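Local coordinates for protein ribokinase RBSK (Mycobacterium tuberculosis, PDB 3GO7) that probably phosphorylates D-ribose at O-5 with ATP and magnesium, feeding ribose 5-phosphate to nucleotide synthesis and the pentose phosphate pathway, at residues T111-V116 / T123-P128; D31-V36 / T52-G57; A19-V24 / G70-F75. All coordinates share one frame; numbering follows the deposited sequence.

All three contacts are beta ladders, two in the small lid sheet and one in the large sheet, and they serve different ends according to their place in the fold. Contacts 1 and 2 share the four-stranded lid sheet, where strands 110-116 and 29-35 are neighbours; their centres are 8 Å apart, and both meet the bound ribose and the second subunit. Contact 1 is almost wholly buried and offers the sugar apolar groups, whereas contact 2 is only partly buried, rich in hydroxyls and water, and grips the sugar with a carboxylate and a backbone N-H. Contact 3, centred 25 to 26 Å from the other two, is a parallel pair in the nine-stranded sheet, apolar under a helix and largely polar on its other face.

Contact 1. Residues T111-V116 / T123-P128; sequences TAIIVV and TVLVAP. With RIB (alpha-D-ribofuranose), chain C.
The beta hairpin 110-116/122-127 of the lid sheet, the small sheet that closes over the sugar in ribokinases, shows how an antiparallel ladder can divide its labour between two faces. Three hydrogen-bonded pairs, Thr111 with Ala127, Ile113 with Leu125 and Val115 with Thr123, carry six backbone bonds, among them Ile113 N to Leu125 O at 2.7 Å. On one face the hairpin's own side chains Ala112, Val124 and Val126 meet the ribose with methyl groups: Ala112 CB stands 3.4 Å from its O2, Val124 CG1 3.6 Å from O4, and Val126 CG2 3.7 Å from C1. With CG1 anti to the backbone N (chi1 170°), Val124 offers that methyl to the sugar while its CG2 lies 4.1 Å from CG1 of the neighbouring Ile114. On the reverse face Thr123 OG1 packs 3.3 Å from Val115 CB. A water joins this hydroxyl, at 2.7 Å from Thr123 OG1, to Ile113 O, to which it donates. Strand 29-35 flanks 110-116 through backbone bonds to Ala112, Ile114 and Val116; beyond the hairpin's other edge, Val124, Leu125 and Val126 continue the sheet as a parallel ladder with a strand of the second subunit.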
loop_
_atom_site.group_PDB
_atom_site.type_symbol
_atom_site.label_atom_id
_atom_site.label_comp_id
_atom_site.label_asym_id
_atom_site.label_seq_id
_atom_site.Cartn_x
_atom_site.Cartn_y
_atom_site.Cartn_z
ATOM N N THR A 111 4.757 -6.119 -5.654
ATOM C CA THR A 111 3.881 -5.072 -5.179
ATOM C C THR A 111 4.690 -3.809 -5.009
ATOM O O THR A 111 5.822 -3.890 -4.558
ATOM C CB THR A 111 3.271 -5.433 -3.828
ATOM O OG1 THR A 111 2.696 -6.736 -3.903
ATOM C CG2 THR A 111 2.187 -4.420 -3.425
ATOM N N ALA A 112 4.110 -2.655 -5.352
ATOM C CA ALA A 112 4.734 -1.375 -5.112
ATOM C C ALA A 112 3.772 -0.409 -4.454
ATOM O O ALA A 112 2.566 -0.381 -4.771
ATOM C CB ALA A 112 5.264 -0.764 -6.392
ATOM N N ILE A 113 4.322 0.412 -3.564
ATOM C CA ILE A 113 3.584 1.474 -2.965
ATOM C C ILE A 113 4.189 2.737 -3.505
ATOM O O ILE A 113 5.381 3.002 -3.301
ATOM C CB ILE A 113 3.709 1.440 -1.403
ATOM C CG1 ILE A 113 3.447 0.024 -0.853
ATOM C CG2 ILE A 113 2.831 2.466 -0.774
ATOM C CD1 ILE A 113 2.162 -0.592 -1.289
ATOM N N ILE A 114 3.374 3.495 -4.232
ATOM C CA ILE A 114 3.725 4.836 -4.628
ATOM C C ILE A 114 2.956 5.837 -3.759
ATOM O O ILE A 114 1.736 5.707 -3.540
ATOM C CB ILE A 114 3.436 5.116 -6.119
ATOM C CG1 ILE A 114 4.103 4.082 -7.014
ATOM C CG2 ILE A 114 4.058 6.438 -6.519
ATOM C CD1 ILE A 114 3.324 2.893 -7.207
ATOM N N VAL A 115 3.672 6.830 -3.257
ATOM C CA VAL A 115 3.052 7.877 -2.487
ATOM C C VAL A 115 3.333 9.196 -3.210
ATOM O O VAL A 115 4.497 9.534 -3.514
ATOM C CB VAL A 115 3.579 7.888 -1.036
ATOM C CG1 VAL A 115 2.847 8.920 -0.203
ATOM C CG2 VAL A 115 3.431 6.496 -0.417
ATOM N N VAL A 116 2.262 9.916 -3.527
ATOM C CA VAL A 116 2.386 11.194 -4.197
ATOM C C VAL A 116 1.831 12.314 -3.300
ATOM O O VAL A 116 0.807 12.152 -2.624
ATOM C CB VAL A 116 1.706 11.158 -5.586
ATOM C CG1 VAL A 116 2.133 12.376 -6.411
ATOM C CG2 VAL A 116 2.108 9.895 -6.325
ATOM N N THR A 123 7.406 8.906 -3.667
ATOM C CA THR A 123 8.286 7.895 -3.116
ATOM C C THR A 123 7.801 6.552 -3.633
ATOM O O THR A 123 6.597 6.332 -3.763
ATOM C CB THR A 123 8.214 7.830 -1.555
ATOM O OG1 THR A 123 6.895 7.427 -1.147
ATOM C CG2 THR A 123 8.562 9.178 -0.886
ATOM N N VAL A 124 8.718 5.625 -3.860
ATOM C CA VAL A 124 8.353 4.313 -4.375
ATOM C C VAL A 124 8.966 3.243 -3.484
ATOM O O VAL A 124 10.164 3.263 -3.207
ATOM C CB VAL A 124 8.832 4.113 -5.872
ATOM C CG1 VAL A 124 8.672 2.669 -6.323
ATOM C CG2 VAL A 124 8.127 5.074 -6.827
ATOM N N LEU A 125 8.143 2.298 -3.061
ATOM C CA LEU A 125 8.579 1.185 -2.267
ATOM C C LEU A 125 8.077 -0.139 -2.884
ATOM O O LEU A 125 6.892 -0.289 -3.130
ATOM C CB LEU A 125 8.008 1.360 -0.869
ATOM C CG LEU A 125 8.205 0.169 0.063
ATOM C CD1 LEU A 125 9.667 0.092 0.429
ATOM C CD2 LEU A 125 7.308 0.290 1.298
ATOM N N VAL A 126 8.974 -1.103 -3.091
ATOM C CA VAL A 126 8.651 -2.293 -3.852
ATOM C C VAL A 126 8.922 -3.575 -3.069
ATOM O O VAL A 126 9.994 -3.716 -2.491
ATOM C CB VAL A 126 9.499 -2.348 -5.147
ATOM C CG1 VAL A 126 9.168 -3.574 -5.944
ATOM C CG2 VAL A 126 9.308 -1.094 -5.984
ATOM N N ALA A 127 7.960 -4.492 -3.033
ATOM C CA ALA A 127 8.245 -5.849 -2.624
ATOM C C ALA A 127 8.254 -6.616 -3.938
ATOM O O ALA A 127 7.197 -6.829 -4.530
ATOM C CB ALA A 127 7.215 -6.384 -1.685
ATOM N N PRO A 128 9.463 -6.977 -4.432
ATOM C CA PRO A 128 9.576 -7.484 -5.801
ATOM C C PRO A 128 8.869 -8.818 -6.050
ATOM O O PRO A 128 8.564 -9.112 -7.200
ATOM C CB PRO A 128 11.090 -7.615 -6.023
ATOM C CG PRO A 128 11.715 -7.555 -4.687
ATOM C CD PRO A 128 10.771 -6.881 -3.751
HETATM O O5 RIB C . 9.012 3.871 -11.563
HETATM C C5 RIB C . 7.758 3.607 -10.898
HETATM C C4 RIB C . 7.614 2.078 -10.752
HETATM O O4 RIB C . 8.542 1.573 -9.797
HETATM C C3 RIB C . 6.264 1.598 -10.258
HETATM O O3 RIB C . 5.448 1.214 -11.364
HETATM C C2 RIB C . 6.574 0.432 -9.312
HETATM O O2 RIB C . 6.006 -0.834 -9.680
HETATM C C1 RIB C . 8.081 0.361 -9.206
HETATM O O1 RIB C . 8.621 -0.747 -9.922
HETATM O O HOH W 1 6.513 4.709 -1.299
#

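Contact 2. Residues D31-V36 / T52-G57. With RIB (alpha-D-ribofuranose), chain C.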
loop_
_atom_site.group_PDB
_atom_site.type_symbol
_atom_site.label_atom_id
_atom_site.label_comp_id
_atom_site.label_asym_id
_atom_site.label_seq_id
_atom_site.Cartn_x
_atom_site.Cartn_y
_atom_site.Cartn_z
ATOM N N ASP A 31 0.759 -1.731 -8.734
ATOM C CA ASP A 31 0.967 -0.507 -7.991
ATOM C C ASP A 31 -0.247 -0.124 -7.134
ATOM O O ASP A 31 -1.384 -0.119 -7.628
ATOM C CB ASP A 31 1.275 0.648 -8.953
ATOM C CG ASP A 31 2.652 0.538 -9.596
ATOM O OD1 ASP A 31 3.464 -0.298 -9.153
ATOM O OD2 ASP A 31 2.925 1.296 -10.557
ATOM N N LEU A 32 0.013 0.206 -5.866
ATOM C CA LEU A 32 -0.941 0.887 -5.007
ATOM C C LEU A 32 -0.477 2.338 -4.878
ATOM O O LEU A 32 0.590 2.620 -4.285
ATOM C CB LEU A 32 -1.003 0.220 -3.637
ATOM C CG LEU A 32 -1.362 -1.279 -3.557
ATOM C CD1 LEU A 32 -1.453 -1.748 -2.107
ATOM C CD2 LEU A 32 -2.658 -1.583 -4.246
ATOM N N THR A 33 -1.241 3.264 -5.455
ATOM C CA THR A 33 -0.866 4.677 -5.421
ATOM C C THR A 33 -1.711 5.489 -4.439
ATOM O O THR A 33 -2.946 5.553 -4.549
ATOM C CB THR A 33 -0.940 5.329 -6.801
ATOM O OG1 THR A 33 -0.253 4.517 -7.770
ATOM C CG2 THR A 33 -0.347 6.741 -6.756
ATOM N N PHE A 34 -1.031 6.127 -3.495
ATOM C CA PHE A 34 -1.688 6.904 -2.471
ATOM C C PHE A 34 -1.428 8.374 -2.736
ATOM O O PHE A 34 -0.275 8.779 -3.017
ATOM C CB PHE A 34 -1.121 6.516 -1.105
ATOM C CG PHE A 34 -1.413 5.090 -0.703
ATOM C CD1 PHE A 34 -2.387 4.810 0.244
ATOM C CD2 PHE A 34 -0.700 4.029 -1.253
ATOM C CE1 PHE A 34 -2.666 3.505 0.629
ATOM C CE2 PHE A 34 -0.972 2.728 -0.865
ATOM C CZ PHE A 34 -1.973 2.473 0.084
ATOM N N VAL A 35 -2.482 9.178 -2.655
ATOM C CA VAL A 35 -2.318 10.638 -2.640
ATOM C C VAL A 35 -2.337 11.168 -1.205
ATOM O O VAL A 35 -3.268 10.909 -0.430
ATOM C CB VAL A 35 -3.373 11.413 -3.496
ATOM C CG1 VAL A 35 -3.004 12.922 -3.544
ATOM C CG2 VAL A 35 -3.460 10.843 -4.913
ATOM N N VAL A 36 -1.298 11.915 -0.864
ATOM C CA VAL A 36 -1.225 12.515 0.456
ATOM C C VAL A 36 -0.999 14.022 0.372
ATOM O O VAL A 36 -0.691 14.576 -0.677
ATOM C CB VAL A 36 -0.118 11.860 1.323
ATOM C CG1 VAL A 36 -0.329 10.362 1.393
ATOM C CG2 VAL A 36 1.278 12.207 0.785
ATOM N N THR A 52 -5.276 4.206 -5.596
ATOM C CA THR A 52 -5.549 3.474 -6.832
ATOM C C THR A 52 -4.721 2.208 -6.904
ATOM O O THR A 52 -3.674 2.091 -6.274
ATOM C CB THR A 52 -5.296 4.325 -8.129
ATOM O OG1 THR A 52 -3.909 4.713 -8.220
ATOM C CG2 THR A 52 -6.192 5.569 -8.154
ATOM N N ARG A 53 -5.187 1.262 -7.694
ATOM C CA ARG A 53 -4.529 -0.010 -7.828
ATOM C C ARG A 53 -4.428 -0.209 -9.331
ATOM O O ARG A 53 -5.449 -0.402 -9.989
ATOM C CB ARG A 53 -5.375 -1.093 -7.175
ATOM C CG ARG A 53 -4.779 -2.473 -7.192
ATOM C CD ARG A 53 -5.791 -3.491 -6.756
ATOM N NE ARG A 53 -5.264 -4.838 -6.911
ATOM C CZ ARG A 53 -5.526 -5.608 -7.962
ATOM N NH1 ARG A 53 -6.293 -5.124 -8.942
ATOM N NH2 ARG A 53 -5.023 -6.842 -8.051
ATOM N N THR A 54 -3.200 -0.133 -9.869
ATOM C CA THR A 54 -2.973 -0.119 -11.302
ATOM C C THR A 54 -1.712 -0.931 -11.583
ATOM O O THR A 54 -0.797 -0.985 -10.758
ATOM C CB THR A 54 -2.763 1.339 -11.858
ATOM O OG1 THR A 54 -1.651 1.976 -11.194
ATOM C CG2 THR A 54 -4.034 2.221 -11.703
ATOM N N PRO A 55 -1.669 -1.601 -12.735
ATOM C CA PRO A 55 -0.430 -2.279 -13.164
ATOM C C PRO A 55 0.768 -1.372 -13.409
ATOM O O PRO A 55 0.659 -0.271 -13.991
ATOM C CB PRO A 55 -0.842 -2.957 -14.457
ATOM C CG PRO A 55 -2.382 -3.141 -14.277
ATOM C CD PRO A 55 -2.795 -1.857 -13.647
ATOM N N GLY A 56 1.929 -1.855 -12.995
ATOM C CA GLY A 56 3.144 -1.094 -13.172
ATOM C C GLY A 56 4.377 -1.946 -13.098
ATOM O O GLY A 56 4.376 -3.077 -13.585
ATOM N N GLY A 57 5.413 -1.404 -12.445
ATOM C CA GLY A 57 6.758 -1.981 -12.492
ATOM C C GLY A 57 7.622 -1.212 -13.483
ATOM O O GLY A 57 7.159 -0.869 -14.583
HETATM O O5 RIB C . 9.012 3.871 -11.563
HETATM C C5 RIB C . 7.758 3.607 -10.898
HETATM C C4 RIB C . 7.614 2.078 -10.752
HETATM O O4 RIB C . 8.542 1.573 -9.797
HETATM C C3 RIB C . 6.264 1.598 -10.258
HETATM O O3 RIB C . 5.448 1.214 -11.364
HETATM C C2 RIB C . 6.574 0.432 -9.312
HETATM O O2 RIB C . 6.006 -0.834 -9.680
HETATM C C1 RIB C . 8.081 0.361 -9.206
HETATM O O1 RIB C . 8.621 -0.747 -9.922
HETATM O O HOH W 2 -2.032 2.571 -8.527
HETATM O O HOH W 3 0.810 1.578 -12.155
#
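Thr33 and Thr52 stand next to each other on one face of the antiparallel ladder between strands 29-35 and 50-56, projecting in the same direction, with Thr52 OG1 3.3 Å from Thr33 CB. Thr54 projects from the same face, and a single water gathers the three hydroxyls: it is hydrogen-bonded to Thr33 OG1, Thr52 OG1 and Thr54 OG1 and donates to Asp31 O at 2.9 Å. The other face is occupied by Leu32 and Arg53, whose chains cross at an angle, Leu32 CD2 touching Arg53 CG at 3.7 Å. Arg53 stays extended from CG to NE and leads away to the point where NH1 hydrogen-bonds Gln87 OE1.

Asp31, paired with Thr54, turns its carboxylate to the ribose. Holding CG beside the backbone N (chi1 -71°) carries the two oxygens to the sugar diol, which they divide: OD1 accepts from ribose O2 and OD2 from ribose O3, each at 2.7 Å. Gly57, at the N-cap of helix 58-68, adds its N-H to the same O3 at 2.8 Å. Gly56, without a side chain, lets its CA come within 3.5 Å of Asp31 OD2. Ribose O3 thus gives a proton to Asp31 and receives one from Gly57, a pairing that would fix the direction of its hydroxyl, while the bidentate grip on O2 and O3 is consistent with selection of a sugar bearing neighbouring hydroxyls.

Contact 3. Residues A19-V24 / G70-F75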
loop_
_atom_site.group_PDB
_atom_site.type_symbol
_atom_site.label_atom_id
_atom_site.label_comp_id
_atom_site.label_asym_id
_atom_site.label_seq_id
_atom_site.Cartn_x
_atom_site.Cartn_y
_atom_site.Cartn_z
ATOM N N ALA A 19 11.572 -0.016 -37.994
ATOM C CA ALA A 19 10.775 0.050 -36.720
ATOM C C ALA A 19 11.545 -0.653 -35.588
ATOM O O ALA A 19 11.708 -1.883 -35.613
ATOM C CB ALA A 19 9.393 -0.577 -36.917
ATOM N N PRO A 20 12.036 0.120 -34.594
ATOM C CA PRO A 20 13.103 -0.404 -33.703
ATOM C C PRO A 20 12.619 -1.535 -32.810
ATOM O O PRO A 20 11.511 -1.498 -32.302
ATOM C CB PRO A 20 13.512 0.810 -32.864
ATOM C CG PRO A 20 12.903 1.989 -33.564
ATOM C CD PRO A 20 11.644 1.486 -34.225
ATOM N N ARG A 21 13.453 -2.545 -32.645
ATOM C CA ARG A 21 13.085 -3.677 -31.829
ATOM C C ARG A 21 13.757 -3.519 -30.460
ATOM O O ARG A 21 14.980 -3.726 -30.336
ATOM C CB ARG A 21 13.510 -5.005 -32.488
ATOM C CG ARG A 21 12.790 -5.376 -33.779
ATOM C CD ARG A 21 13.580 -6.443 -34.520
ATOM N NE ARG A 21 14.976 -6.019 -34.705
ATOM C CZ ARG A 21 16.017 -6.825 -34.961
ATOM N NH1 ARG A 21 15.862 -8.142 -35.082
ATOM N NH2 ARG A 21 17.236 -6.305 -35.083
ATOM N N VAL A 22 12.952 -3.164 -29.453
ATOM C CA VAL A 22 13.411 -3.005 -28.079
ATOM C C VAL A 22 12.999 -4.207 -27.265
ATOM O O VAL A 22 11.841 -4.597 -27.268
ATOM C CB VAL A 22 12.794 -1.759 -27.408
ATOM C CG1 VAL A 22 13.103 -1.731 -25.909
ATOM C CG2 VAL A 22 13.252 -0.501 -28.093
ATOM N N CYS A 23 13.971 -4.767 -26.549
ATOM C CA CYS A 23 13.734 -5.822 -25.598
ATOM C C CYS A 23 14.009 -5.423 -24.125
ATOM O O CYS A 23 15.146 -5.269 -23.708
ATOM C CB CYS A 23 14.537 -7.054 -25.971
ATOM S SG CYS A 23 14.435 -8.325 -24.657
ATOM N N VAL A 24 12.934 -5.297 -23.353
ATOM C CA VAL A 24 12.975 -5.006 -21.929
ATOM C C VAL A 24 13.035 -6.286 -21.101
ATOM O O VAL A 24 12.130 -7.106 -21.153
ATOM C CB VAL A 24 11.723 -4.223 -21.489
ATOM C CG1 VAL A 24 11.939 -3.584 -20.114
ATOM C CG2 VAL A 24 11.359 -3.172 -22.519
ATOM N N GLY A 70 6.623 4.057 -30.468
ATOM C CA GLY A 70 6.737 3.523 -31.828
ATOM C C GLY A 70 7.619 2.308 -31.985
ATOM O O GLY A 70 7.776 1.792 -33.091
ATOM N N ALA A 71 8.216 1.843 -30.897
ATOM C CA ALA A 71 9.066 0.664 -30.965
ATOM C C ALA A 71 8.260 -0.639 -31.035
ATOM O O ALA A 71 7.050 -0.685 -30.742
ATOM C CB ALA A 71 9.997 0.641 -29.791
ATOM N N GLN A 72 8.942 -1.695 -31.428
ATOM C CA GLN A 72 8.362 -3.005 -31.451
ATOM C C GLN A 72 8.980 -3.732 -30.256
ATOM O O GLN A 72 10.179 -3.974 -30.227
ATOM C CB GLN A 72 8.699 -3.659 -32.784
ATOM C CG GLN A 72 8.079 -5.028 -33.040
ATOM C CD GLN A 72 8.654 -5.656 -34.320
ATOM O OE1 GLN A 72 8.933 -4.943 -35.296
ATOM N NE2 GLN A 72 8.857 -6.982 -34.314
ATOM N N VAL A 73 8.153 -4.053 -29.257
ATOM C CA VAL A 73 8.646 -4.343 -27.901
ATOM C C VAL A 73 8.310 -5.730 -27.350
ATOM O O VAL A 73 7.177 -6.152 -27.380
ATOM C CB VAL A 73 8.106 -3.312 -26.919
ATOM C CG1 VAL A 73 8.676 -3.543 -25.545
ATOM C CG2 VAL A 73 8.430 -1.928 -27.390
ATOM N N GLN A 74 9.316 -6.422 -26.844
ATOM C CA GLN A 74 9.135 -7.656 -26.099
ATOM C C GLN A 74 9.552 -7.417 -24.646
ATOM O O GLN A 74 10.565 -6.752 -24.371
ATOM C CB GLN A 74 9.995 -8.773 -26.676
ATOM C CG GLN A 74 9.599 -9.250 -28.069
ATOM C CD GLN A 74 8.344 -10.108 -28.062
ATOM O OE1 GLN A 74 8.009 -10.764 -27.054
ATOM N NE2 GLN A 74 7.633 -10.107 -29.190
ATOM N N PHE A 75 8.763 -7.961 -23.728
ATOM C CA PHE A 75 9.040 -7.888 -22.317
ATOM C C PHE A 75 9.397 -9.267 -21.819
ATOM O O PHE A 75 8.766 -10.266 -22.175
ATOM C CB PHE A 75 7.821 -7.341 -21.553
ATOM C CG PHE A 75 7.990 -7.349 -20.057
ATOM C CD1 PHE A 75 8.811 -6.410 -19.422
ATOM C CD2 PHE A 75 7.344 -8.296 -19.279
ATOM C CE1 PHE A 75 8.978 -6.433 -18.049
ATOM C CE2 PHE A 75 7.502 -8.317 -17.914
ATOM C CZ PHE A 75 8.322 -7.388 -17.290
#
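Pro20 O receives the N-H of Gln72 at 2.7 Å, in a nearly straight bond (175°) that opens the parallel ladder between strands 21-25 and 72-80. These are adjacent strands of the large central sheet of the PfkB-family alpha/beta fold. Gln72 O then accepts from Val22 N, Val22 O from Gln74 N at 3.1 Å, and Gln74 O from Val24 N, the two strands alternating as donor and acceptor.

The face bearing Val22, Val24, Val73 and Phe75 is apolar and turns toward helix 58-68, where Val73 meets Ala63, Ala66 and Ala67. Gly70 closes that helix in a Schellman motif and leads the chain into the strand. Val22 CG2 reaches back to Ala71 CB at 3.8 Å; Val24 and Val73 pass at a slant, CG2 of Val24 4.1 Å from CG1 of Val73. On the opposite face Arg21 and Gln72 run side by side, their guanidinium and amide planes 62° apart, and Arg21 NH2 forms a salt bridge with Asp145 OD1, beside the next strand, 146-149. Further along, beside Val24, Phe75 has CG anti to the backbone N (chi1 175°), which places its ring atom CD1 4.2 Å from Val24 CB.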